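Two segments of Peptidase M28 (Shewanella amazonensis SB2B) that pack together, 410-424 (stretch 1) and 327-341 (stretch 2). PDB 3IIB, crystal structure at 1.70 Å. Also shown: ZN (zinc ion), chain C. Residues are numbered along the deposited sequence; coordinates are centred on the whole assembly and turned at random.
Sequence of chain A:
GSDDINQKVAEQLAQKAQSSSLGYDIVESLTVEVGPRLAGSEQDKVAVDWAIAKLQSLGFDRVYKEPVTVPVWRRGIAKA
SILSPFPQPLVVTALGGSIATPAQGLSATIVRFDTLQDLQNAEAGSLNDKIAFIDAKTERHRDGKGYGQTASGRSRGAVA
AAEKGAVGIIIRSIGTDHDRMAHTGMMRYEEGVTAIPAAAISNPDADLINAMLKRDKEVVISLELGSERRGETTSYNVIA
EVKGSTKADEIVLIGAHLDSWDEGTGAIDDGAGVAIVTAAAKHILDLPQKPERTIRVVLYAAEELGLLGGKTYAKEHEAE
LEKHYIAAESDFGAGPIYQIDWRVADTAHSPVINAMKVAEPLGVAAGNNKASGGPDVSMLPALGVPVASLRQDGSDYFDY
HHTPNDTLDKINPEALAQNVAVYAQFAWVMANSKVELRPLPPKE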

ATOM      1  N   LYS A 410       8.669   7.377  -0.953  1.00  5.89           N
ATOM      2  CA  LYS A 410       7.854   7.790  -2.081  1.00  4.83           C
ATOM      3  C   LYS A 410       8.461   8.937  -2.902  1.00  6.79           C
ATOM      4  O   LYS A 410       7.989   9.193  -3.994  1.00  8.10           O
ATOM      5  CB  LYS A 410       6.443   8.142  -1.652  1.00  6.04           C
ATOM      6  CG  LYS A 410       5.693   6.990  -0.889  1.00  6.08           C
ATOM      7  CD  LYS A 410       5.803   5.604  -1.574  1.00  7.73           C
ATOM      8  CE  LYS A 410       5.015   4.523  -0.814  1.00  6.08           C
ATOM      9  NZ  LYS A 410       5.378   4.482   0.634  1.00  4.88           N
ATOM     10  N   ILE A 411       9.462   9.618  -2.365  1.00  6.78           N
ATOM     11  CA  ILE A 411      10.105  10.753  -3.040  1.00  8.08           C
ATOM     12  C   ILE A 411      11.186  10.211  -3.977  1.00  7.65           C
ATOM     13  O   ILE A 411      12.059   9.438  -3.543  1.00  6.54           O
ATOM     14  CB  ILE A 411      10.730  11.701  -1.992  1.00  7.53           C
ATOM     15  CG1 ILE A 411       9.611  12.413  -1.200  1.00  6.38           C
ATOM     16  CG2 ILE A 411      11.707  12.727  -2.614  1.00  5.65           C
ATOM     17  CD1 ILE A 411      10.129  13.281  -0.142  1.00 12.11           C
ATOM     18  N   ASN A 412      11.093  10.597  -5.247  1.00  7.05           N
ATOM     19  CA  ASN A 412      12.110  10.335  -6.232  1.00  8.02           C
ATOM     20  C   ASN A 412      13.145  11.430  -6.076  1.00  7.91           C
ATOM     21  O   ASN A 412      12.805  12.591  -6.289  1.00  8.01           O
ATOM     22  CB  ASN A 412      11.522  10.392  -7.646  1.00 10.39           C
ATOM     23  CG  ASN A 412      12.561  10.165  -8.729  1.00 14.64           C
ATOM     24  OD1 ASN A 412      13.551  10.879  -8.840  1.00 14.20           O
ATOM     25  ND2 ASN A 412      12.340   9.151  -9.541  1.00 27.67           N
ATOM     26  N   PRO A 413      14.356  11.084  -5.651  1.00  7.66           N
ATOM     27  CA  PRO A 413      15.354  12.125  -5.343  1.00  9.47           C
ATOM     28  C   PRO A 413      15.722  12.982  -6.541  1.00  8.58           C
ATOM     29  O   PRO A 413      15.984  14.165  -6.373  1.00  6.77           O
ATOM     30  CB  PRO A 413      16.579  11.321  -4.844  1.00 10.85           C
ATOM     31  CG  PRO A 413      15.965  10.061  -4.253  1.00 14.44           C
ATOM     32  CD  PRO A 413      14.816   9.744  -5.213  1.00 11.11           C
ATOM     33  N   GLU A 414      15.773  12.385  -7.729  1.00  8.92           N
ATOM     34  CA  GLU A 414      16.109  13.158  -8.926  1.00  8.12           C
ATOM     35  C   GLU A 414      15.020  14.180  -9.225  1.00  6.26           C
ATOM     36  O   GLU A 414      15.324  15.315  -9.589  1.00  6.49           O
ATOM     37  CB  GLU A 414      16.350  12.267 -10.144  1.00 10.77           C
ATOM     38  CG  GLU A 414      17.581  11.372 -10.014  1.00 16.58           C
ATOM     39  N   ALA A 415      13.757  13.788  -9.080  1.00  5.42           N
ATOM     40  CA  ALA A 415      12.649  14.719  -9.254  1.00  5.12           C
ATOM     41  C   ALA A 415      12.651  15.840  -8.180  1.00  5.51           C
ATOM     42  O   ALA A 415      12.370  17.027  -8.465  1.00  5.28           O
ATOM     43  CB  ALA A 415      11.322  13.955  -9.225  1.00  6.09           C
ATOM     44  N   LEU A 416      12.964  15.462  -6.927  1.00  6.56           N
ATOM     45  CA  LEU A 416      13.046  16.449  -5.844  1.00  4.49           C
ATOM     46  C   LEU A 416      14.126  17.497  -6.198  1.00  5.63           C
ATOM     47  O   LEU A 416      13.889  18.705  -6.052  1.00  4.33           O
ATOM     48  CB  LEU A 416      13.420  15.771  -4.554  1.00  4.51           C
ATOM     49  CG  LEU A 416      13.337  16.689  -3.326  1.00  2.90           C
ATOM     50  CD1 LEU A 416      11.900  16.879  -2.848  1.00  6.13           C
ATOM     51  CD2 LEU A 416      14.155  16.057  -2.180  1.00  6.20           C
ATOM     52  N   ALA A 417      15.283  17.022  -6.687  1.00  5.45           N
ATOM     53  CA  ALA A 417      16.369  17.885  -7.078  1.00  5.88           C
ATOM     54  C   ALA A 417      15.998  18.834  -8.212  1.00  4.59           C
ATOM     55  O   ALA A 417      16.432  19.990  -8.225  1.00  4.67           O
ATOM     56  CB  ALA A 417      17.641  17.047  -7.458  1.00  6.09           C
ATOM     57  N   GLN A 418      15.224  18.362  -9.192  1.00  5.19           N
ATOM     58  CA  GLN A 418      14.751  19.235 -10.265  1.00  5.96           C
ATOM     59  C   GLN A 418      13.852  20.358  -9.730  1.00  3.02           C
ATOM     60  O   GLN A 418      13.925  21.496 -10.190  1.00  3.35           O
ATOM     61  CB  GLN A 418      14.018  18.437 -11.326  1.00  4.96           C
ATOM     62  CG  GLN A 418      13.684  19.239 -12.606  1.00  4.99           C
ATOM     63  CD  GLN A 418      12.229  19.730 -12.649  1.00  6.42           C
ATOM     64  OE1 GLN A 418      11.494  19.686 -11.643  1.00  5.60           O
ATOM     65  NE2 GLN A 418      11.801  20.172 -13.827  1.00  6.22           N
ATOM     66  N   ASN A 419      13.014  20.057  -8.742  1.00  3.92           N
ATOM     67  CA  ASN A 419      12.240  21.114  -8.116  1.00  4.82           C
ATOM     68  C   ASN A 419      13.104  22.137  -7.385  1.00  4.02           C
ATOM     69  O   ASN A 419      12.855  23.341  -7.479  1.00  3.26           O
ATOM     70  CB  ASN A 419      11.236  20.567  -7.103  1.00  4.20           C
ATOM     71  CG  ASN A 419      10.023  19.906  -7.748  1.00  7.10           C
ATOM     72  OD1 ASN A 419       8.979  20.544  -7.931  1.00  6.86           O
ATOM     73  ND2 ASN A 419      10.141  18.597  -8.064  1.00  5.48           N
ATOM     74  N   VAL A 420      14.132  21.660  -6.683  1.00  3.15           N
ATOM     75  CA  VAL A 420      15.058  22.546  -5.989  1.00  2.00           C
ATOM     76  C   VAL A 420      15.732  23.484  -7.025  1.00  7.08           C
ATOM     77  O   VAL A 420      15.811  24.710  -6.820  1.00  4.81           O
ATOM     78  CB  VAL A 420      16.126  21.765  -5.207  1.00  3.43           C
ATOM     79  CG1 VAL A 420      17.132  22.730  -4.650  1.00  3.03           C
ATOM     80  CG2 VAL A 420      15.475  20.976  -4.107  1.00  2.75           C
ATOM     81  N   ALA A 421      16.121  22.894  -8.154  1.00  6.35           N
ATOM     82  CA  ALA A 421      16.789  23.636  -9.243  1.00  2.00           C
ATOM     83  C   ALA A 421      15.875  24.705  -9.777  1.00  5.24           C
ATOM     84  O   ALA A 421      16.286  25.855  -9.905  1.00  4.70           O
ATOM     85  CB  ALA A 421      17.221  22.706 -10.402  1.00  3.05           C
ATOM     86  N   VAL A 422      14.620  24.348 -10.070  1.00  4.03           N
ATOM     87  CA  VAL A 422      13.675  25.306 -10.675  1.00  3.67           C
ATOM     88  C   VAL A 422      13.269  26.412  -9.677  1.00  4.57           C
ATOM     89  O   VAL A 422      13.170  27.583 -10.055  1.00  4.69           O
ATOM     90  CB  VAL A 422      12.428  24.603 -11.191  1.00  2.70           C
ATOM     91  CG1 VAL A 422      11.492  25.655 -11.793  1.00  2.84           C
ATOM     92  CG2 VAL A 422      12.828  23.585 -12.267  1.00  5.34           C
ATOM     93  N   TYR A 423      13.055  26.069  -8.397  1.00  5.04           N
ATOM     94  CA  TYR A 423      12.735  27.101  -7.409  1.00  5.47           C
ATOM     95  C   TYR A 423      13.909  28.037  -7.184  1.00  3.77           C
ATOM     96  O   TYR A 423      13.716  29.230  -6.970  1.00  4.81           O
ATOM     97  CB  TYR A 423      12.238  26.539  -6.068  1.00  5.86           C
ATOM     98  CG  TYR A 423      10.728  26.461  -6.028  1.00  5.30           C
ATOM     99  CD1 TYR A 423      10.040  25.391  -6.593  1.00  5.42           C
ATOM    100  CD2 TYR A 423       9.970  27.490  -5.475  1.00  3.69           C
ATOM    101  CE1 TYR A 423       8.661  25.329  -6.554  1.00  4.27           C
ATOM    102  CE2 TYR A 423       8.593  27.447  -5.450  1.00  8.04           C
ATOM    103  CZ  TYR A 423       7.932  26.389  -6.010  1.00  7.56           C
ATOM    104  OH  TYR A 423       6.542  26.361  -5.974  1.00  8.44           O
ATOM    105  N   ALA A 424      15.124  27.494  -7.224  1.00  4.90           N
ATOM    106  CA  ALA A 424      16.309  28.324  -7.054  1.00  5.79           C
ATOM    107  C   ALA A 424      16.398  29.330  -8.209  1.00  6.04           C
ATOM    108  O   ALA A 424      16.658  30.527  -7.985  1.00  7.23           O
ATOM    109  CB  ALA A 424      17.552  27.482  -6.925  1.00  4.58           C
TER
HETATM  110 ZN    ZN C   2      -0.340  19.939   0.835  0.50  7.02          ZN
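Stretch 2, residues 327-341: AAESDFGAGPIYQID

Stretch 2 lies along one flank of the helix formed by residues 413-424. It enters as a β-strand at Ala 327, leaves regular structure for a loop that runs through Gly 335 and Pro 336, and becomes a strand again from Ile 337 to Asp 341. This second strand runs in nearly the same direction as the helix: their N-to-C axes make an angle of 25° and approach to 9.5 Å. Backbones come closest at the start of the helix, where the CA atoms of Ala 415 and Pro 336, and likewise those of Leu 416 and Ala 334, are 5.0 Å apart. Together the two stretches bury 643 Å².

Ile 337 has the largest covered area in the contact. Its CA-to-CB bond points toward the helix, and its side chain, in the m,t rotamer, places CD1 3.8 Å from CB of Val 422 and 3.9 Å from CE1 of Tyr 423. The backbone of the same residue is held by Gln 418, whose carboxamide pairs with it in both senses: Ile 337 N donates to Gln 418 OE1 (2.8 Å), and Gln 418 NE2 donates to Ile 337 O (2.8 Å). Further along, Ile 340 also points toward the helix, its CD1 4.2 Å from Val 422 CG1, whereas Tyr 338, next to Ile 337, points away.

Ala 334, second in covered area, sits over the first turn. Its CB packs 4.0 Å from CG2 of Ile 411 and 3.9 Å from CD1 of Leu 416, while its carbonyl O lies 3.1 Å from Ala 415 CB. Ala 415 points its CB toward the loop, and the same CB is 3.8 Å from Pro 336 CD. One turn on, Asn 419 ND2 donates to Gly 335 O (2.9 Å) and, within its own helix, to Ala 415 O (2.8 Å), tying the loop to the helical backbone. Its OD1 accepts from a water, 2.7 Å away, that also hydrogen-bonds Ser 330 OG at 2.7 Å.

Tyr 423 is the most covered residue of the helix. Although its CA-to-CB bond points sideways, the ring reaches Ala 328 and Ser 330, with CE2 4.3 Å from Ala 328 CB and OH 3.7 Å from Ser 330 CB. The ring therefore spans the space between this part of stretch 2 and Ile 337. Asp 331, next to Ser 330, has its CA-to-CB bond directed away from the helix and binds the zinc ion through OD1 (2.1 Å) and OD2 (2.3 Å).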

ATOM      1  N   ALA A 327       4.764  35.791  -5.118  1.00  3.09           N
ATOM      2  CA  ALA A 327       4.705  34.666  -4.198  1.00  3.81           C
ATOM      3  C   ALA A 327       4.441  33.351  -4.936  1.00  5.29           C
ATOM      4  O   ALA A 327       3.715  33.362  -5.912  1.00  3.82           O
ATOM      5  CB  ALA A 327       3.577  34.890  -3.169  1.00  2.59           C
ATOM      6  N   ALA A 328       5.005  32.237  -4.445  1.00  4.45           N
ATOM      7  CA  ALA A 328       4.794  30.890  -5.011  1.00  3.36           C
ATOM      8  C   ALA A 328       4.945  29.863  -3.918  1.00  5.02           C
ATOM      9  O   ALA A 328       5.632  30.113  -2.922  1.00  4.89           O
ATOM     10  CB  ALA A 328       5.758  30.563  -6.174  1.00  2.00           C
ATOM     11  N   GLU A 329       4.268  28.738  -4.083  1.00  5.51           N
ATOM     12  CA  GLU A 329       4.301  27.659  -3.093  1.00  5.05           C
ATOM     13  C   GLU A 329       4.440  26.292  -3.752  1.00  5.80           C
ATOM     14  O   GLU A 329       3.746  25.998  -4.726  1.00  7.03           O
ATOM     15  CB  GLU A 329       3.057  27.659  -2.236  1.00  5.47           C
ATOM     16  CG  GLU A 329       3.026  26.486  -1.281  1.00  8.41           C
ATOM     17  CD  GLU A 329       1.887  26.520  -0.266  1.00  5.66           C
ATOM     18  OE1 GLU A 329       0.737  26.736  -0.695  1.00  6.47           O
ATOM     19  OE2 GLU A 329       2.159  26.331   0.963  1.00  6.81           O
ATOM     20  N   SER A 330       5.318  25.471  -3.187  1.00  4.13           N
ATOM     21  CA  SER A 330       5.481  24.063  -3.582  1.00  4.38           C
ATOM     22  C   SER A 330       4.600  23.211  -2.646  1.00  6.74           C
ATOM     23  O   SER A 330       4.900  23.071  -1.448  1.00  6.25           O
ATOM     24  CB  SER A 330       6.916  23.634  -3.446  1.00  5.62           C
ATOM     25  OG  SER A 330       7.148  22.295  -3.932  1.00  5.77           O
ATOM     26  N   ASP A 331       3.540  22.643  -3.196  1.00  4.10           N
ATOM     27  CA  ASP A 331       2.649  21.735  -2.427  1.00  5.04           C
ATOM     28  C   ASP A 331       1.916  20.798  -3.394  1.00  7.83           C
ATOM     29  O   ASP A 331       0.699  20.706  -3.384  1.00  8.46           O
ATOM     30  CB  ASP A 331       1.635  22.502  -1.604  1.00  5.72           C
ATOM     31  CG  ASP A 331       0.818  21.590  -0.721  1.00  8.31           C
ATOM     32  OD1 ASP A 331       1.369  20.563  -0.306  1.00  7.19           O
ATOM     33  OD2 ASP A 331      -0.331  21.904  -0.409  1.00  8.15           O
ATOM     34  N   PHE A 332       2.688  20.111  -4.211  1.00  5.79           N
ATOM     35  CA  PHE A 332       2.159  19.027  -5.043  1.00  6.82           C
ATOM     36  C   PHE A 332       3.202  17.921  -5.146  1.00  5.86           C
ATOM     37  O   PHE A 332       3.445  17.363  -6.215  1.00  5.28           O
ATOM     38  CB  PHE A 332       1.702  19.595  -6.380  1.00  7.40           C
ATOM     39  CG  PHE A 332       0.746  18.719  -7.131  1.00  9.09           C
ATOM     40  CD1 PHE A 332      -0.073  17.804  -6.488  1.00 14.39           C
ATOM     41  CD2 PHE A 332       0.645  18.828  -8.516  1.00 10.80           C
ATOM     42  CE1 PHE A 332      -0.936  17.040  -7.195  1.00  7.69           C
ATOM     43  CE2 PHE A 332      -0.276  18.063  -9.228  1.00  9.21           C
ATOM     44  CZ  PHE A 332      -1.051  17.160  -8.574  1.00 10.31           C
ATOM     45  N   GLY A 333       3.782  17.589  -3.993  1.00  4.30           N
ATOM     46  CA  GLY A 333       4.718  16.465  -3.857  1.00  7.48           C
ATOM     47  C   GLY A 333       6.097  16.786  -4.371  1.00  5.98           C
ATOM     48  O   GLY A 333       6.573  17.900  -4.184  1.00  7.54           O
ATOM     49  N   ALA A 334       6.743  15.779  -4.968  1.00  5.51           N
ATOM     50  CA  ALA A 334       8.147  15.868  -5.417  1.00  7.76           C
ATOM     51  C   ALA A 334       8.308  15.655  -6.908  1.00  7.25           C
ATOM     52  O   ALA A 334       9.435  15.672  -7.390  1.00  8.54           O
ATOM     53  CB  ALA A 334       9.031  14.875  -4.658  1.00  7.17           C
ATOM     54  N   GLY A 335       7.191  15.506  -7.638  1.00  5.91           N
ATOM     55  CA  GLY A 335       7.259  15.305  -9.090  1.00  4.15           C
ATOM     56  C   GLY A 335       7.858  16.509  -9.796  1.00  6.34           C
ATOM     57  O   GLY A 335       7.702  17.622  -9.330  1.00  5.05           O
ATOM     58  N   PRO A 336       8.514  16.306 -10.957  1.00  5.01           N
ATOM     59  CA  PRO A 336       9.195  17.456 -11.555  1.00  6.45           C
ATOM     60  C   PRO A 336       8.220  18.509 -12.081  1.00  6.88           C
ATOM     61  O   PRO A 336       7.077  18.197 -12.497  1.00  6.90           O
ATOM     62  CB  PRO A 336      10.010  16.844 -12.714  1.00  9.05           C
ATOM     63  CG  PRO A 336       9.466  15.508 -12.903  1.00 12.01           C
ATOM     64  CD  PRO A 336       8.707  15.071 -11.714  1.00  6.02           C
ATOM     65  N   ILE A 337       8.703  19.745 -12.094  1.00  5.11           N
ATOM     66  CA  ILE A 337       8.014  20.869 -12.679  1.00  5.75           C
ATOM     67  C   ILE A 337       8.109  20.815 -14.199  1.00  6.55           C
ATOM     68  O   ILE A 337       9.198  20.648 -14.758  1.00  7.88           O
ATOM     69  CB  ILE A 337       8.575  22.219 -12.137  1.00  3.71           C
ATOM     70  CG1 ILE A 337       8.262  22.294 -10.655  1.00  5.31           C
ATOM     71  CG2 ILE A 337       7.932  23.415 -12.878  1.00  6.64           C
ATOM     72  CD1 ILE A 337       9.098  23.271  -9.878  1.00  2.36           C
ATOM     73  N   TYR A 338       6.964  20.987 -14.850  1.00  6.76           N
ATOM     74  CA  TYR A 338       6.871  20.960 -16.337  1.00  6.76           C
ATOM     75  C   TYR A 338       6.383  22.268 -16.981  1.00  6.10           C
ATOM     76  O   TYR A 338       6.461  22.417 -18.200  1.00  5.07           O
ATOM     77  CB  TYR A 338       5.973  19.791 -16.819  1.00  7.57           C
ATOM     78  CG  TYR A 338       4.532  19.884 -16.342  1.00  7.92           C
ATOM     79  CD1 TYR A 338       3.572  20.569 -17.075  1.00 11.36           C
ATOM     80  CD2 TYR A 338       4.136  19.299 -15.142  1.00  7.79           C
ATOM     81  CE1 TYR A 338       2.242  20.663 -16.611  1.00  8.82           C
ATOM     82  CE2 TYR A 338       2.833  19.357 -14.699  1.00  9.96           C
ATOM     83  CZ  TYR A 338       1.894  20.064 -15.416  1.00 10.20           C
ATOM     84  OH  TYR A 338       0.588  20.125 -14.920  1.00 15.91           O
ATOM     85  N   GLN A 339       5.950  23.217 -16.174  1.00  5.21           N
ATOM     86  CA  GLN A 339       5.385  24.474 -16.683  1.00  3.03           C
ATOM     87  C   GLN A 339       5.347  25.481 -15.533  1.00  5.88           C
ATOM     88  O   GLN A 339       5.102  25.104 -14.366  1.00  4.96           O
ATOM     89  CB  GLN A 339       3.970  24.234 -17.226  1.00  5.76           C
ATOM     90  CG  GLN A 339       3.343  25.440 -17.928  1.00  5.50           C
ATOM     91  CD  GLN A 339       2.113  25.020 -18.717  1.00 20.41           C
ATOM     92  OE1 GLN A 339       2.171  24.028 -19.434  1.00 19.01           O
ATOM     93  NE2 GLN A 339       1.008  25.776 -18.604  1.00 14.80           N
ATOM     94  N   ILE A 340       5.588  26.757 -15.859  1.00  5.54           N
ATOM     95  CA  ILE A 340       5.295  27.832 -14.915  1.00  5.13           C
ATOM     96  C   ILE A 340       4.181  28.706 -15.456  1.00  4.37           C
ATOM     97  O   ILE A 340       4.291  29.289 -16.523  1.00  6.45           O
ATOM     98  CB  ILE A 340       6.536  28.674 -14.554  1.00  5.31           C
ATOM     99  CG1 ILE A 340       7.609  27.789 -13.940  1.00  7.94           C
ATOM    100  CG2 ILE A 340       6.122  29.885 -13.604  1.00  7.39           C
ATOM    101  CD1 ILE A 340       8.965  28.460 -13.708  1.00  5.56           C
ATOM    102  N   ASP A 341       3.074  28.741 -14.714  1.00  3.60           N
ATOM    103  CA  ASP A 341       1.990  29.655 -14.981  1.00  4.19           C
ATOM    104  C   ASP A 341       2.107  30.876 -14.046  1.00  4.35           C
ATOM    105  O   ASP A 341       2.643  30.773 -12.925  1.00  6.29           O
ATOM    106  CB  ASP A 341       0.642  28.955 -14.793  1.00  5.00           C
ATOM    107  CG  ASP A 341       0.387  27.873 -15.793  1.00  6.76           C
ATOM    108  OD1 ASP A 341       0.801  27.973 -16.972  1.00  6.38           O
ATOM    109  OD2 ASP A 341      -0.282  26.878 -15.409  1.00 10.21           O
TER
HETATM  110  O   HOH W   1       7.421  22.328  -6.617  1.00  4.53           O
HETATM  111  O   HOH W   2      -1.314  19.145  -1.186  1.00 16.65           O
HETATM  112  O   HOH W   3      -2.108  19.758   1.628  1.00  9.11           O